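Long-range contact in cell division control protein Cdc48 (Mycobacterium smegmatis, PDB 5E7P), which probably binds and hydrolyses ATP as a member of the AAA ATPase family, with ADP bound in its two nucleotide pockets: residues His548-Ser553 with Val582-Ile587. Residues are numbered along the deposited sequence; the frame is centred on the assembly and turned at random.
Sequences HAVKGS and VFLDEI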
loop_
_atom_site.group_PDB
_atom_site.type_symbol
_atom_site.label_atom_id
_atom_site.label_comp_id
_atom_site.label_asym_id
_atom_site.label_seq_id
_atom_site.Cartn_x
_atom_site.Cartn_y
_atom_site.Cartn_z
ATOM N N HIS A 548 -9.664 -1.994 -7.906
ATOM C CA HIS A 548 -10.771 -1.909 -6.969
ATOM C C HIS A 548 -11.154 -3.326 -6.559
ATOM O O HIS A 548 -11.835 -4.033 -7.303
ATOM C CB HIS A 548 -11.948 -1.184 -7.624
ATOM C CG HIS A 548 -11.548 0.051 -8.371
ATOM N ND1 HIS A 548 -11.508 1.297 -7.782
ATOM C CD2 HIS A 548 -11.150 0.229 -9.653
ATOM C CE1 HIS A 548 -11.114 2.191 -8.672
ATOM N NE2 HIS A 548 -10.888 1.569 -9.815
ATOM N N ALA A 549 -10.704 -3.734 -5.376
ATOM C CA ALA A 549 -10.789 -5.130 -4.964
ATOM C C ALA A 549 -11.524 -5.330 -3.648
ATOM O O ALA A 549 -11.357 -4.554 -2.709
ATOM C CB ALA A 549 -9.398 -5.722 -4.869
ATOM N N VAL A 550 -12.339 -6.380 -3.586
ATOM C CA VAL A 550 -13.021 -6.760 -2.352
ATOM C C VAL A 550 -12.939 -8.267 -2.111
ATOM O O VAL A 550 -12.836 -9.051 -3.054
ATOM C CB VAL A 550 -14.510 -6.334 -2.348
ATOM C CG1 VAL A 550 -14.642 -4.830 -2.540
ATOM C CG2 VAL A 550 -15.298 -7.094 -3.409
ATOM N N LYS A 551 -12.960 -8.660 -0.841
ATOM C CA LYS A 551 -13.121 -10.061 -0.472
ATOM C C LYS A 551 -14.590 -10.319 -0.176
ATOM O O LYS A 551 -15.193 -9.622 0.643
ATOM C CB LYS A 551 -12.284 -10.407 0.759
ATOM C CG LYS A 551 -10.831 -10.730 0.466
ATOM C CD LYS A 551 -10.180 -11.471 1.630
ATOM C CE LYS A 551 -10.319 -12.990 1.495
ATOM N NZ LYS A 551 -11.733 -13.467 1.514
ATOM N N GLY A 552 -15.157 -11.322 -0.844
ATOM C CA GLY A 552 -16.570 -11.643 -0.729
ATOM C C GLY A 552 -17.096 -11.720 0.692
ATOM O O GLY A 552 -18.178 -11.217 0.986
ATOM N N SER A 553 -16.320 -12.340 1.576
ATOM C CA SER A 553 -16.711 -12.491 2.975
ATOM C C SER A 553 -16.817 -11.149 3.695
ATOM O O SER A 553 -17.815 -10.871 4.362
ATOM C CB SER A 553 -15.714 -13.389 3.711
ATOM O OG SER A 553 -15.701 -14.695 3.167
ATOM N N VAL A 582 -11.604 -4.655 -11.659
ATOM C CA VAL A 582 -12.486 -4.962 -10.544
ATOM C C VAL A 582 -12.230 -6.387 -10.077
ATOM O O VAL A 582 -12.599 -7.348 -10.751
ATOM C CB VAL A 582 -13.966 -4.809 -10.932
ATOM C CG1 VAL A 582 -14.861 -5.130 -9.743
ATOM C CG2 VAL A 582 -14.229 -3.410 -11.427
ATOM N N PHE A 583 -11.586 -6.516 -8.923
ATOM C CA PHE A 583 -11.233 -7.825 -8.387
ATOM C C PHE A 583 -12.223 -8.262 -7.307
ATOM O O PHE A 583 -12.242 -7.713 -6.206
ATOM C CB PHE A 583 -9.805 -7.807 -7.833
ATOM C CG PHE A 583 -9.312 -9.150 -7.370
ATOM C CD1 PHE A 583 -9.874 -10.323 -7.856
ATOM C CD2 PHE A 583 -8.292 -9.242 -6.438
ATOM C CE1 PHE A 583 -9.425 -11.560 -7.424
ATOM C CE2 PHE A 583 -7.835 -10.475 -6.006
ATOM C CZ PHE A 583 -8.403 -11.637 -6.498
ATOM N N LEU A 584 -13.041 -9.256 -7.638
ATOM C CA LEU A 584 -13.974 -9.849 -6.689
ATOM C C LEU A 584 -13.427 -11.180 -6.183
ATOM O O LEU A 584 -13.785 -12.246 -6.687
ATOM C CB LEU A 584 -15.340 -10.059 -7.347
ATOM C CG LEU A 584 -15.995 -8.827 -7.978
ATOM C CD1 LEU A 584 -17.281 -9.210 -8.702
ATOM C CD2 LEU A 584 -16.273 -7.763 -6.929
ATOM N N ASP A 585 -12.542 -11.116 -5.194
ATOM C CA ASP A 585 -11.980 -12.326 -4.612
ATOM C C ASP A 585 -13.021 -13.009 -3.739
ATOM O O ASP A 585 -13.897 -12.349 -3.183
ATOM C CB ASP A 585 -10.726 -12.013 -3.798
ATOM C CG ASP A 585 -9.917 -13.256 -3.480
ATOM O OD1 ASP A 585 -10.135 -14.291 -4.147
ATOM O OD2 ASP A 585 -9.063 -13.201 -2.571
ATOM N N GLU A 586 -12.913 -14.330 -3.625
ATOM C CA GLU A 586 -13.899 -15.149 -2.926
ATOM C C GLU A 586 -15.308 -14.822 -3.413
ATOM O O GLU A 586 -16.208 -14.530 -2.625
ATOM C CB GLU A 586 -13.782 -14.978 -1.410
ATOM C CG GLU A 586 -14.309 -16.165 -0.619
ATOM C CD GLU A 586 -14.177 -15.973 0.881
ATOM O OE1 GLU A 586 -14.610 -16.873 1.635
ATOM O OE2 GLU A 586 -13.645 -14.924 1.305
ATOM N N ILE A 587 -15.474 -14.870 -4.730
ATOM C CA ILE A 587 -16.720 -14.502 -5.393
ATOM C C ILE A 587 -17.877 -15.433 -5.006
ATOM O O ILE A 587 -19.046 -15.079 -5.157
ATOM C CB ILE A 587 -16.521 -14.466 -6.940
ATOM C CG1 ILE A 587 -17.767 -13.944 -7.663
ATOM C CG2 ILE A 587 -16.111 -15.833 -7.463
ATOM C CD1 ILE A 587 -18.100 -12.505 -7.352
#
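V550 and D585 belong to a ladder of four backbone hydrogen bonds that joins two parallel strands, their axes 4.7 Å apart. V550 N donates to F583 O (2.9 Å) and V550 O accepts from D585 N (3.0 Å); F583 N to H548 O and G552 N to D585 O complete the series, the last as strand 546-551 gives way to helix 552-558. G552 suits this turn, having no CB to point at E586 O.

Apolar contacts occupy both faces. Beta-branched V550, well suited to a strand, sets CG2 3.7 Å from L584 CD2, the two side chains running side by side. On the other face A549 offers only its CB, 3.6 Å from F583 CB and oblique to the ring.

Polar side chains gather at and just beyond the C-terminal ends of the two strands. In E586, chi1 (-155°) puts CG anti to the backbone N, and the extended chain beyond carries the carboxylate to K551 and S553. OE2 accepts a hydrogen bond from S553 OG (2.8 Å), above the carboxylate plane; its apparent salt bridge with K551 NZ is modelled implausibly short, leaving its geometry doubtful. D585 and E586 follow a hydrophobic run, as in a Walker B motif; D585 OD1 bonds weakly to T533, an ADP-binding P-loop residue.

Strand 546-551 is outermost in this parallel sheet, strand 580-585 lies between it and strand 623-629, and helix 563-576 packs against H548, V582 and L584.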